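Local coordinates for enoyl-acyl carrier protein reductase (Uncultured bacterium, PDB 6KIA) that probably catalyses the NADH-dependent reduction of enoyl-acyl carrier protein in fatty acid synthesis and is linked to triclosan resistance, at residues A[111-116]-A[195-200]; A[177-182]-A[297-302]; A[184-189]-A[366-371]; A[353-358]-A[370-375]. One frame throughout, in Å; residues are numbered along the deposited sequence.

Contact 1: residues A[111-116]-A[195-200]; sequences KSWQDD and SDLGKL
Ser195 opens helix 196-219 as its N-cap residue and meets the loop 111-116 from the side of Trp113. Its OG lies between the backbone N and the carbonyl carbon (chi1 69°). From there Ser195 OG accepts from Gly198 N at 3.1 Å, a nearly straight capping bond. Ser195 OG is also hydrogen-bonded to Leu192 O and sits in the plane of the indole at its edge, 3.5 Å from Trp113 CZ3. Asp196 follows with CB against Asp116 O, while its OD2 turns to Leu118 N. The helix start is bridged to the loop by two waters. One accepts from Asp196 N (3.0 Å) and lies within hydrogen-bonding distance of Gln114 O and Asp116 O. The other accepts from Leu197 N (2.9 Å) and is placed likewise near Trp113 O and Asp116 O. Asp196 N and Leu197 N, in the first turn of the helix, are thus linked to loop carbonyls through water. Leu197 closes the contact, its CG anti to the backbone N (chi1 176°). Leu197 CD2 is 4.0 Å from Trp113 CE3, the two side chains crossing at about a right angle. Both also touch Ile174 of helix 169-180.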
loop_
_atom_site.group_PDB
_atom_site.type_symbol
_atom_site.label_atom_id
_atom_site.label_comp_id
_atom_site.label_asym_id
_atom_site.label_seq_id
_atom_site.Cartn_x
_atom_site.Cartn_y
_atom_site.Cartn_z
ATOM N N LYS A 111 -13.889 -0.534 -28.235
ATOM C CA LYS A 111 -13.697 0.434 -29.316
ATOM C C LYS A 111 -13.966 1.889 -28.918
ATOM O O LYS A 111 -13.395 2.806 -29.513
ATOM C CB LYS A 111 -14.543 0.069 -30.541
ATOM C CG LYS A 111 -13.747 -0.709 -31.585
ATOM C CD LYS A 111 -14.610 -1.316 -32.679
ATOM C CE LYS A 111 -13.758 -1.651 -33.908
ATOM N NZ LYS A 111 -12.684 -2.650 -33.638
ATOM N N SER A 112 -14.849 2.119 -27.951
ATOM C CA SER A 112 -15.344 3.478 -27.736
ATOM C C SER A 112 -14.685 4.194 -26.560
ATOM O O SER A 112 -14.705 5.422 -26.501
ATOM C CB SER A 112 -16.864 3.472 -27.540
ATOM O OG SER A 112 -17.243 3.066 -26.241
ATOM N N TRP A 113 -14.095 3.445 -25.632
ATOM C CA TRP A 113 -13.744 4.024 -24.334
ATOM C C TRP A 113 -12.725 5.172 -24.393
ATOM O O TRP A 113 -12.800 6.087 -23.577
ATOM C CB TRP A 113 -13.222 2.939 -23.381
ATOM C CG TRP A 113 -11.881 2.391 -23.730
ATOM C CD1 TRP A 113 -11.620 1.298 -24.501
ATOM C CD2 TRP A 113 -10.607 2.897 -23.305
ATOM N NE1 TRP A 113 -10.263 1.101 -24.597
ATOM C CE2 TRP A 113 -9.618 2.066 -23.867
ATOM C CE3 TRP A 113 -10.205 3.973 -22.499
ATOM C CZ2 TRP A 113 -8.259 2.277 -23.656
ATOM C CZ3 TRP A 113 -8.861 4.185 -22.303
ATOM C CH2 TRP A 113 -7.898 3.335 -22.867
ATOM N N GLN A 114 -11.797 5.155 -25.350
ATOM C CA GLN A 114 -10.748 6.182 -25.366
ATOM C C GLN A 114 -11.321 7.535 -25.759
ATOM O O GLN A 114 -10.779 8.586 -25.387
ATOM C CB GLN A 114 -9.618 5.832 -26.335
ATOM C CG GLN A 114 -8.615 4.846 -25.812
ATOM C CD GLN A 114 -7.286 4.911 -26.542
ATOM O OE1 GLN A 114 -6.648 5.960 -26.610
ATOM N NE2 GLN A 114 -6.871 3.783 -27.105
ATOM N N ASP A 115 -12.429 7.498 -26.482
ATOM C CA ASP A 115 -13.024 8.713 -26.993
ATOM C C ASP A 115 -14.302 9.094 -26.250
ATOM O O ASP A 115 -14.811 10.204 -26.432
ATOM C CB ASP A 115 -13.323 8.531 -28.480
ATOM C CG ASP A 115 -12.064 8.506 -29.328
ATOM O OD1 ASP A 115 -11.108 9.246 -29.016
ATOM O OD2 ASP A 115 -12.031 7.733 -30.308
ATOM N N ASP A 116 -14.825 8.184 -25.420
ATOM C CA ASP A 116 -16.050 8.474 -24.654
ATOM C C ASP A 116 -15.830 9.598 -23.653
ATOM O O ASP A 116 -14.792 9.669 -22.994
ATOM C CB ASP A 116 -16.562 7.224 -23.929
ATOM C CG ASP A 116 -17.338 6.277 -24.842
ATOM O OD1 ASP A 116 -17.834 6.710 -25.907
ATOM O OD2 ASP A 116 -17.455 5.084 -24.488
ATOM N N SER A 195 -7.844 9.592 -21.243
ATOM C CA SER A 195 -9.271 9.407 -21.472
ATOM C C SER A 195 -10.101 9.926 -20.284
ATOM O O SER A 195 -9.573 10.081 -19.180
ATOM C CB SER A 195 -9.585 7.932 -21.719
ATOM O OG SER A 195 -9.401 7.178 -20.525
ATOM N N ASP A 196 -11.385 10.191 -20.506
ATOM C CA ASP A 196 -12.256 10.589 -19.398
ATOM C C ASP A 196 -12.366 9.452 -18.384
ATOM O O ASP A 196 -12.414 9.700 -17.179
ATOM C CB ASP A 196 -13.639 11.016 -19.893
ATOM C CG ASP A 196 -13.687 12.477 -20.290
ATOM O OD1 ASP A 196 -12.610 13.089 -20.462
ATOM O OD2 ASP A 196 -14.807 13.017 -20.405
ATOM N N LEU A 197 -12.380 8.210 -18.870
ATOM C CA LEU A 197 -12.337 7.047 -17.966
ATOM C C LEU A 197 -11.163 7.133 -16.974
ATOM O O LEU A 197 -11.351 6.986 -15.755
ATOM C CB LEU A 197 -12.227 5.750 -18.766
ATOM C CG LEU A 197 -12.078 4.476 -17.935
ATOM C CD1 LEU A 197 -13.336 4.242 -17.137
ATOM C CD2 LEU A 197 -11.734 3.268 -18.844
ATOM N N GLY A 198 -9.964 7.384 -17.498
ATOM C CA GLY A 198 -8.760 7.487 -16.682
ATOM C C GLY A 198 -8.859 8.648 -15.708
ATOM O O GLY A 198 -8.486 8.525 -14.542
ATOM N N LYS A 199 -9.385 9.776 -16.180
ATOM C CA LYS A 199 -9.544 10.956 -15.334
ATOM C C LYS A 199 -10.459 10.666 -14.147
ATOM O O LYS A 199 -10.170 11.067 -13.009
ATOM C CB LYS A 199 -10.069 12.135 -16.175
ATOM C CG LYS A 199 -8.994 12.666 -17.101
ATOM C CD LYS A 199 -9.487 13.749 -18.077
ATOM C CE LYS A 199 -8.341 14.133 -19.021
ATOM N NZ LYS A 199 -8.702 15.151 -20.076
ATOM N N LEU A 200 -11.538 9.938 -14.408
ATOM C CA LEU A 200 -12.466 9.537 -13.354
ATOM C C LEU A 200 -11.780 8.622 -12.335
ATOM O O LEU A 200 -11.888 8.826 -11.109
ATOM C CB LEU A 200 -13.676 8.824 -13.964
ATOM C CG LEU A 200 -14.637 8.206 -12.959
ATOM C CD1 LEU A 200 -15.182 9.298 -12.036
ATOM C CD2 LEU A 200 -15.766 7.502 -13.686
HETATM O O HOH W 1 -13.330 7.711 -21.594
HETATM O O HOH W 2 -12.177 10.152 -23.365
#

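Contact 2: residues A[177-182]-A[297-302]; sequences RIYKGR and DIFVGV
Tyr179 carries the tight part of this contact. Its CG is anti to the carbonyl carbon, and its ring presents one face to Phe299. The Phe299 ring comes in edge-on, with CD1 above the middle of the tyrosine ring. This is a T-shaped stack, with centroids 5.3 Å apart and planes at 71°. The nearest atoms are Tyr179 CZ and Phe299 CE1, at 3.8 Å. Ile298 CD1 approaches the same ring obliquely, 4.0 Å from Tyr179 CE2. The phenol oxygen of Tyr179 is hydrogen-bonded to Thr261 OG1, which helps fix the ring.

The contact joins the last turn of helix 169-180 to the loop that follows strand 283-287. Phe299 is the centre of an inverse gamma turn and also starts a type II beta turn that ends at Val302. Gly301 supplies the positive phi (110°) that this turn needs. The side chain of Phe299 is about 6 Å from the bound NADH, so the stack lies close to the cofactor pocket. The Phe299 ring also meets that of Tyr257.

The outer side is looser. Lys180 is exposed, and its chain bends at chi4 (60°) to bring NZ back to Ile298 O. The bond from Lys180 NZ to Ile298 O is weak, at 3.4 Å. The aliphatic part of Lys180 crosses Val300 at about a right angle, with Lys180 CE 3.8 Å from Val300 CG2. Between the two backbones a water donates to Tyr179 O (2.6 Å) and to Val300 O (2.7 Å).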
loop_
_atom_site.group_PDB
_atom_site.type_symbol
_atom_site.label_atom_id
_atom_site.label_comp_id
_atom_site.label_asym_id
_atom_site.label_seq_id
_atom_site.Cartn_x
_atom_site.Cartn_y
_atom_site.Cartn_z
ATOM N N ARG A 177 -4.290 -5.023 -20.828
ATOM C CA ARG A 177 -3.407 -4.508 -21.872
ATOM C C ARG A 177 -2.337 -3.569 -21.298
ATOM O O ARG A 177 -1.167 -3.623 -21.683
ATOM C CB ARG A 177 -4.223 -3.787 -22.947
ATOM C CG ARG A 177 -4.918 -4.743 -23.908
ATOM C CD ARG A 177 -5.452 -4.024 -25.134
ATOM N NE ARG A 177 -4.382 -3.407 -25.919
ATOM C CZ ARG A 177 -4.590 -2.593 -26.948
ATOM N NH1 ARG A 177 -5.831 -2.306 -27.317
ATOM N NH2 ARG A 177 -3.562 -2.069 -27.608
ATOM N N ILE A 178 -2.730 -2.710 -20.365
ATOM C CA ILE A 178 -1.783 -1.744 -19.810
ATOM C C ILE A 178 -0.716 -2.407 -18.940
ATOM O O ILE A 178 0.467 -2.055 -19.007
ATOM C CB ILE A 178 -2.500 -0.668 -18.988
ATOM C CG1 ILE A 178 -3.361 0.195 -19.910
ATOM C CG2 ILE A 178 -1.482 0.217 -18.263
ATOM C CD1 ILE A 178 -4.220 1.168 -19.177
ATOM N N TYR A 179 -1.121 -3.398 -18.158
ATOM C CA TYR A 179 -0.221 -3.966 -17.168
ATOM C C TYR A 179 0.502 -5.195 -17.699
ATOM O O TYR A 179 1.625 -5.478 -17.246
ATOM C CB TYR A 179 -0.992 -4.327 -15.892
ATOM C CG TYR A 179 -1.567 -3.126 -15.178
ATOM C CD1 TYR A 179 -0.817 -1.964 -15.021
ATOM C CD2 TYR A 179 -2.866 -3.142 -14.679
ATOM C CE1 TYR A 179 -1.338 -0.853 -14.376
ATOM C CE2 TYR A 179 -3.399 -2.033 -14.033
ATOM C CZ TYR A 179 -2.627 -0.893 -13.887
ATOM O OH TYR A 179 -3.141 0.215 -13.249
ATOM N N LYS A 180 -0.096 -5.889 -18.677
ATOM C CA LYS A 180 0.502 -7.140 -19.187
ATOM C C LYS A 180 0.780 -7.171 -20.694
ATOM O O LYS A 180 1.401 -8.115 -21.186
ATOM C CB LYS A 180 -0.403 -8.334 -18.849
ATOM C CG LYS A 180 -0.768 -8.470 -17.379
ATOM C CD LYS A 180 -1.774 -9.604 -17.170
ATOM C CE LYS A 180 -1.903 -9.987 -15.701
ATOM N NZ LYS A 180 -2.356 -8.850 -14.834
ATOM N N GLY A 181 0.359 -6.142 -21.423
ATOM C CA GLY A 181 0.411 -6.170 -22.877
ATOM C C GLY A 181 1.771 -5.926 -23.487
ATOM O O GLY A 181 2.491 -5.005 -23.095
ATOM N N ARG A 182 2.132 -6.784 -24.433
ATOM C CA ARG A 182 3.359 -6.648 -25.200
ATOM C C ARG A 182 3.050 -6.642 -26.692
ATOM O O ARG A 182 1.995 -7.107 -27.112
ATOM C CB ARG A 182 4.296 -7.803 -24.880
ATOM C CG ARG A 182 5.054 -7.649 -23.589
ATOM C CD ARG A 182 6.082 -8.761 -23.469
ATOM N NE ARG A 182 5.427 -10.028 -23.168
ATOM C CZ ARG A 182 6.061 -11.181 -22.983
ATOM N NH1 ARG A 182 5.366 -12.273 -22.702
ATOM N NH2 ARG A 182 7.384 -11.242 -23.079
ATOM N N ASP A 297 -0.780 -7.543 -6.879
ATOM C CA ASP A 297 -0.638 -8.770 -7.681
ATOM C C ASP A 297 -0.786 -8.557 -9.182
ATOM O O ASP A 297 -0.180 -9.278 -9.971
ATOM C CB ASP A 297 -1.651 -9.836 -7.259
ATOM C CG ASP A 297 -1.133 -10.731 -6.142
ATOM O OD1 ASP A 297 0.072 -10.665 -5.807
ATOM O OD2 ASP A 297 -1.939 -11.523 -5.610
ATOM N N ILE A 298 -1.615 -7.601 -9.569
ATOM C CA ILE A 298 -1.880 -7.358 -10.977
ATOM C C ILE A 298 -0.723 -6.652 -11.677
ATOM O O ILE A 298 -0.578 -6.755 -12.898
ATOM C CB ILE A 298 -3.153 -6.521 -11.175
ATOM C CG1 ILE A 298 -3.021 -5.174 -10.465
ATOM C CG2 ILE A 298 -4.369 -7.275 -10.670
ATOM C CD1 ILE A 298 -4.140 -4.211 -10.773
ATOM N N PHE A 299 0.086 -5.928 -10.909
ATOM C CA PHE A 299 1.207 -5.186 -11.471
ATOM C C PHE A 299 2.326 -6.159 -11.812
ATOM O O PHE A 299 3.294 -6.235 -11.095
ATOM C CB PHE A 299 1.720 -4.120 -10.488
ATOM C CG PHE A 299 0.670 -3.146 -10.029
ATOM C CD1 PHE A 299 -0.331 -2.721 -10.886
ATOM C CD2 PHE A 299 0.702 -2.639 -8.736
ATOM C CE1 PHE A 299 -1.294 -1.822 -10.456
ATOM C CE2 PHE A 299 -0.252 -1.737 -8.300
ATOM C CZ PHE A 299 -1.250 -1.330 -9.160
ATOM N N VAL A 300 2.194 -6.906 -12.904
ATOM C CA VAL A 300 3.243 -7.843 -13.314
ATOM C C VAL A 300 4.572 -7.114 -13.506
ATOM O O VAL A 300 4.664 -6.152 -14.289
ATOM C CB VAL A 300 2.851 -8.590 -14.613
ATOM C CG1 VAL A 300 4.005 -9.448 -15.138
ATOM C CG2 VAL A 300 1.622 -9.447 -14.370
ATOM N N GLY A 301 5.590 -7.534 -12.757
ATOM C CA GLY A 301 6.889 -6.901 -12.836
ATOM C C GLY A 301 7.219 -6.108 -11.597
ATOM O O GLY A 301 8.377 -5.824 -11.363
ATOM N N VAL A 302 6.205 -5.748 -10.809
ATOM C CA VAL A 302 6.469 -5.008 -9.579
ATOM C C VAL A 302 7.455 -5.791 -8.692
ATOM O O VAL A 302 8.350 -5.214 -8.030
ATOM C CB VAL A 302 5.140 -4.685 -8.817
ATOM C CG1 VAL A 302 4.487 -5.938 -8.225
ATOM C CG2 VAL A 302 5.376 -3.597 -7.728
HETATM O O HOH W 3 2.768 -4.448 -15.183
#

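Contact 3: residues A[184-189]-A[366-371]; sequences ERFLSS and MPNTAE
Phe186 and Asn368 set the geometry of this contact, in which 186-189 and 366-370 run nearly antiparallel, 169° apart. The Phe186 ring stands out with CG anti to the backbone N (chi1 170°). One face lies under the start of helix 370-385. Ala370 N is 3.4 Å above the Phe186 ring plane, toward the rim, and Ala370 CB makes a CH-pi contact 4.3 Å from the ring centroid. The opposite face is backed by Ser188 N of its own segment. The ring tip reaches the backbone just before the helix, with Phe186 CZ 3.3 Å from Thr369 C.

Asn368 CG lies between the backbone N and the carbonyl carbon (chi1 60°). This directs OD1 to Ser189 N, while ND2 stays beside the ring at Phe186 CE1. The bond from Ser189 N to Asn368 OD1 is short, 2.7 Å, and nearly straight, with the donor above the carbonyl plane. Ser189 OG has a similar first torsion, between the backbone N and the carbonyl carbon. Ser189 OG accepts from Asn368 N at 3.1 Å. Each residue thus receives the other's backbone N-H on its side chain.

Ser188 and Thr369 are both N-cap residues, capping Ala191 N and Leu372 N. The contact therefore joins the starts of helices 189-194 and 370-385. The reciprocal pair satisfies two backbone amides, and the bond to OD1 helps orient the buried Asn368 amide. The ring beside it offers Ala370 N a flat apolar cover at the helix start.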
loop_
_atom_site.group_PDB
_atom_site.type_symbol
_atom_site.label_atom_id
_atom_site.label_comp_id
_atom_site.label_asym_id
_atom_site.label_seq_id
_atom_site.Cartn_x
_atom_site.Cartn_y
_atom_site.Cartn_z
ATOM N N GLU A 184 1.720 -5.849 -30.141
ATOM C CA GLU A 184 0.520 -5.164 -30.589
ATOM C C GLU A 184 -0.512 -5.055 -29.473
ATOM O O GLU A 184 -1.424 -4.236 -29.548
ATOM C CB GLU A 184 -0.086 -5.885 -31.792
ATOM C CG GLU A 184 -1.254 -6.795 -31.438
ATOM C CD GLU A 184 -1.557 -7.796 -32.532
ATOM O OE1 GLU A 184 -1.150 -7.552 -33.690
ATOM O OE2 GLU A 184 -2.213 -8.820 -32.238
ATOM N N ARG A 185 -0.354 -5.870 -28.429
ATOM C CA ARG A 185 -1.291 -5.843 -27.319
ATOM C C ARG A 185 -0.874 -4.822 -26.250
ATOM O O ARG A 185 -1.622 -4.570 -25.300
ATOM C CB ARG A 185 -1.440 -7.241 -26.714
ATOM C CG ARG A 185 -2.895 -7.638 -26.510
ATOM C CD ARG A 185 -3.582 -7.876 -27.848
ATOM N NE ARG A 185 -5.002 -8.207 -27.719
ATOM C CZ ARG A 185 -5.995 -7.323 -27.798
ATOM N NH1 ARG A 185 -7.253 -7.726 -27.673
ATOM N NH2 ARG A 185 -5.731 -6.042 -28.014
ATOM N N PHE A 186 0.287 -4.198 -26.441
ATOM C CA PHE A 186 0.730 -3.136 -25.549
ATOM C C PHE A 186 -0.237 -1.959 -25.619
ATOM O O PHE A 186 -0.700 -1.589 -26.685
ATOM C CB PHE A 186 2.141 -2.646 -25.907
ATOM C CG PHE A 186 2.548 -1.383 -25.171
ATOM C CD1 PHE A 186 2.913 -1.430 -23.838
ATOM C CD2 PHE A 186 2.544 -0.151 -25.812
ATOM C CE1 PHE A 186 3.276 -0.272 -23.146
ATOM C CE2 PHE A 186 2.902 1.013 -25.126
ATOM C CZ PHE A 186 3.265 0.948 -23.791
ATOM N N LEU A 187 -0.530 -1.373 -24.470
ATOM C CA LEU A 187 -1.317 -0.146 -24.395
ATOM C C LEU A 187 -0.657 0.764 -23.370
ATOM O O LEU A 187 -0.429 0.346 -22.243
ATOM C CB LEU A 187 -2.758 -0.450 -23.995
ATOM C CG LEU A 187 -3.755 0.708 -23.986
ATOM C CD1 LEU A 187 -3.833 1.386 -25.341
ATOM C CD2 LEU A 187 -5.115 0.176 -23.562
ATOM N N SER A 188 -0.333 1.994 -23.759
ATOM C CA SER A 188 0.410 2.864 -22.856
ATOM C C SER A 188 -0.481 3.375 -21.735
ATOM O O SER A 188 -1.689 3.554 -21.922
ATOM C CB SER A 188 1.034 4.040 -23.608
ATOM O OG SER A 188 0.126 5.125 -23.706
ATOM N N SER A 189 0.138 3.616 -20.582
ATOM C CA SER A 189 -0.540 4.188 -19.424
ATOM C C SER A 189 -1.210 5.518 -19.780
ATOM O O SER A 189 -2.315 5.833 -19.305
ATOM C CB SER A 189 0.453 4.384 -18.283
ATOM O OG SER A 189 1.579 5.134 -18.721
ATOM N N MET A 366 6.314 7.726 -14.293
ATOM C CA MET A 366 6.459 7.894 -15.737
ATOM C C MET A 366 5.461 7.036 -16.523
ATOM O O MET A 366 4.977 6.020 -16.030
ATOM C CB MET A 366 7.889 7.563 -16.146
ATOM C CG MET A 366 8.922 8.499 -15.509
ATOM S SD MET A 366 10.637 8.024 -15.804
ATOM C CE MET A 366 10.751 8.304 -17.575
ATOM N N PRO A 367 5.136 7.449 -17.757
ATOM C CA PRO A 367 4.359 6.565 -18.633
ATOM C C PRO A 367 5.150 5.303 -19.005
ATOM O O PRO A 367 6.379 5.357 -19.087
ATOM C CB PRO A 367 4.109 7.428 -19.882
ATOM C CG PRO A 367 4.346 8.848 -19.433
ATOM C CD PRO A 367 5.376 8.776 -18.354
ATOM N N ASN A 368 4.476 4.177 -19.211
ATOM C CA ASN A 368 5.208 2.995 -19.623
ATOM C C ASN A 368 5.454 3.089 -21.143
ATOM O O ASN A 368 5.003 4.034 -21.791
ATOM C CB ASN A 368 4.451 1.723 -19.255
ATOM C CG ASN A 368 3.095 1.651 -19.897
ATOM O OD1 ASN A 368 2.608 2.629 -20.463
ATOM N ND2 ASN A 368 2.472 0.482 -19.827
ATOM N N THR A 369 6.212 2.140 -21.678
ATOM C CA THR A 369 6.516 2.085 -23.110
ATOM C C THR A 369 6.515 0.636 -23.556
ATOM O O THR A 369 6.586 -0.275 -22.735
ATOM C CB THR A 369 7.900 2.677 -23.450
ATOM O OG1 THR A 369 8.921 1.884 -22.829
ATOM C CG2 THR A 369 8.017 4.126 -23.008
ATOM N N ALA A 370 6.469 0.419 -24.863
ATOM C CA ALA A 370 6.527 -0.933 -25.396
ATOM C C ALA A 370 7.830 -1.647 -25.019
ATOM O O ALA A 370 7.821 -2.845 -24.726
ATOM C CB ALA A 370 6.357 -0.896 -26.928
ATOM N N GLU A 371 8.951 -0.921 -25.042
ATOM C CA GLU A 371 10.258 -1.483 -24.683
ATOM C C GLU A 371 10.265 -1.935 -23.210
ATOM O O GLU A 371 10.787 -3.026 -22.852
ATOM C CB GLU A 371 11.377 -0.464 -24.916
ATOM C CG GLU A 371 11.589 -0.061 -26.369
ATOM C CD GLU A 371 10.471 0.818 -26.924
ATOM O OE1 GLU A 371 9.880 1.610 -26.154
ATOM O OE2 GLU A 371 10.186 0.712 -28.138
#

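Contact 4: residues A[353-358]-A[370-375]; sequences DVMKGF and AELADI
Leu372 is the centre of this contact, held between Met355 and Phe358. Its CG is anti to the backbone N, and chi2 of 62° sets the two methyls. Leu372 CD2 lies over one face of the Phe358 ring, a CH-pi contact 4.1 Å from the centroid. Leu372 CD1 sits where Met355 and the CE2 corner of Phe358 meet. Leu372 CD1 is 3.4 Å from Met355 SD. Leu372 CD1 is also 3.7 Å from Phe358 CE2. The methionine is folded rather than extended. Its chi2 and chi3 are -43° and -58°, and these bends bring both SD and CE against Leu372 CD1. The Met355 and Leu372 side chains cross at about a right angle.

One turn on, Ile375 has CG1 anti to the backbone N and CG2 in the crowded position between N and the carbonyl carbon. Ile375 CG2 therefore points at the other helix, 3.8 Å from Met355 SD. Val354 reaches the same methyl tip to tip, with Val354 CG1 4.1 Å from Ile375 CG2.

This apolar layer joins the short helix 353-356 and the turn that follows it to the first turns of helix 370-385. Tyr349 of helix 339-351 touches both Met355 and Ile375, and Thr258 touches Phe358 and Leu372.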
loop_
_atom_site.group_PDB
_atom_site.type_symbol
_atom_site.label_atom_id
_atom_site.label_comp_id
_atom_site.label_asym_id
_atom_site.label_seq_id
_atom_site.Cartn_x
_atom_site.Cartn_y
_atom_site.Cartn_z
ATOM N N ASP A 353 19.992 0.060 -20.212
ATOM C CA ASP A 353 19.675 1.467 -20.469
ATOM C C ASP A 353 18.175 1.727 -20.382
ATOM O O ASP A 353 17.752 2.785 -19.894
ATOM C CB ASP A 353 20.218 1.920 -21.828
ATOM C CG ASP A 353 21.710 2.236 -21.783
ATOM O OD1 ASP A 353 22.274 2.334 -20.671
ATOM O OD2 ASP A 353 22.317 2.400 -22.862
ATOM N N VAL A 354 17.380 0.775 -20.870
ATOM C CA VAL A 354 15.931 0.907 -20.812
ATOM C C VAL A 354 15.449 1.119 -19.363
ATOM O O VAL A 354 14.700 2.059 -19.077
ATOM C CB VAL A 354 15.215 -0.339 -21.402
ATOM C CG1 VAL A 354 13.717 -0.257 -21.145
ATOM C CG2 VAL A 354 15.473 -0.458 -22.895
ATOM N N MET A 355 15.930 0.294 -18.438
ATOM C CA MET A 355 15.491 0.409 -17.046
ATOM C C MET A 355 16.144 1.594 -16.356
ATOM O O MET A 355 15.509 2.267 -15.527
ATOM C CB MET A 355 15.778 -0.878 -16.282
ATOM C CG MET A 355 14.962 -2.082 -16.787
ATOM S SD MET A 355 13.236 -1.700 -17.136
ATOM C CE MET A 355 12.679 -1.079 -15.532
ATOM N N LYS A 356 17.383 1.904 -16.738
ATOM C CA LYS A 356 18.067 3.038 -16.137
ATOM C C LYS A 356 17.318 4.330 -16.434
ATOM O O LYS A 356 17.307 5.244 -15.599
ATOM C CB LYS A 356 19.501 3.151 -16.666
ATOM C CG LYS A 356 20.305 4.244 -15.989
ATOM C CD LYS A 356 21.595 4.535 -16.734
ATOM C CE LYS A 356 22.550 5.331 -15.865
ATOM N NZ LYS A 356 21.936 6.615 -15.428
ATOM N N GLY A 357 16.635 4.367 -17.579
ATOM C CA GLY A 357 15.849 5.530 -17.970
ATOM C C GLY A 357 14.664 5.833 -17.056
ATOM O O GLY A 357 14.194 6.977 -16.980
ATOM N N PHE A 358 14.167 4.813 -16.362
ATOM C CA PHE A 358 13.016 5.014 -15.469
ATOM C C PHE A 358 13.414 5.348 -14.032
ATOM O O PHE A 358 12.549 5.468 -13.174
ATOM C CB PHE A 358 12.112 3.772 -15.481
ATOM C CG PHE A 358 11.422 3.559 -16.784
ATOM C CD1 PHE A 358 10.291 4.294 -17.108
ATOM C CD2 PHE A 358 11.924 2.649 -17.706
ATOM C CE1 PHE A 358 9.666 4.119 -18.333
ATOM C CE2 PHE A 358 11.308 2.461 -18.929
ATOM C CZ PHE A 358 10.176 3.192 -19.244
ATOM N N ALA A 370 6.469 0.419 -24.863
ATOM C CA ALA A 370 6.527 -0.933 -25.396
ATOM C C ALA A 370 7.830 -1.647 -25.019
ATOM O O ALA A 370 7.821 -2.845 -24.726
ATOM C CB ALA A 370 6.357 -0.896 -26.928
ATOM N N GLU A 371 8.951 -0.921 -25.042
ATOM C CA GLU A 371 10.258 -1.483 -24.683
ATOM C C GLU A 371 10.265 -1.935 -23.210
ATOM O O GLU A 371 10.787 -3.026 -22.852
ATOM C CB GLU A 371 11.377 -0.464 -24.916
ATOM C CG GLU A 371 11.589 -0.061 -26.369
ATOM C CD GLU A 371 10.471 0.818 -26.924
ATOM O OE1 GLU A 371 9.880 1.610 -26.154
ATOM O OE2 GLU A 371 10.186 0.712 -28.138
ATOM N N LEU A 372 9.695 -1.077 -22.370
ATOM C CA LEU A 372 9.593 -1.376 -20.943
ATOM C C LEU A 372 8.773 -2.643 -20.763
ATOM O O LEU A 372 9.178 -3.551 -20.039
ATOM C CB LEU A 372 8.947 -0.227 -20.166
ATOM C CG LEU A 372 8.669 -0.572 -18.700
ATOM C CD1 LEU A 372 9.988 -0.882 -17.942
ATOM C CD2 LEU A 372 7.850 0.517 -18.026
ATOM N N ALA A 373 7.620 -2.691 -21.421
ATOM C CA ALA A 373 6.731 -3.853 -21.353
ATOM C C ALA A 373 7.425 -5.133 -21.747
ATOM O O ALA A 373 7.300 -6.157 -21.066
ATOM C CB ALA A 373 5.499 -3.630 -22.238
ATOM N N ASP A 374 8.188 -5.081 -22.831
ATOM C CA ASP A 374 8.847 -6.284 -23.302
ATOM C C ASP A 374 9.847 -6.781 -22.270
ATOM O O ASP A 374 9.850 -7.966 -21.924
ATOM C CB ASP A 374 9.557 -6.034 -24.637
ATOM C CG ASP A 374 8.641 -6.260 -25.830
ATOM O OD1 ASP A 374 8.226 -7.413 -26.072
ATOM O OD2 ASP A 374 8.350 -5.277 -26.540
ATOM N N ILE A 375 10.705 -5.885 -21.781
ATOM C CA ILE A 375 11.747 -6.352 -20.876
ATOM C C ILE A 375 11.201 -6.713 -19.476
ATOM O O ILE A 375 11.659 -7.683 -18.848
ATOM C CB ILE A 375 12.900 -5.319 -20.760
ATOM C CG1 ILE A 375 14.107 -5.935 -20.059
ATOM C CG2 ILE A 375 12.444 -4.023 -20.096
ATOM C CD1 ILE A 375 15.291 -5.000 -19.952
#

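Contacts 2, 3 and 4 form a close group. The centres of contacts 2 and 3 are about 10 Å apart, as are those of contacts 3 and 4. Contacts 3 and 4 share Ala370 and Glu371. Arg177 of contact 2 probably hydrogen-bonds the carbonyls of Arg185 and Phe186 in contact 3. The centre of contact 1 is about 17 Å from that of contact 3 and about 26 Å from that of contact 4. Trp113 packing on Leu187 links contact 1 to contact 3. Along the chain, contacts 1, 2 and 3 interleave. Contact 4 opens after contacts 1 and 2 have closed, and contacts 3 and 4 end on the same helix start. Helices 169-180 and 370-385 are thus joined to the loop 297-302 near the bound NADH.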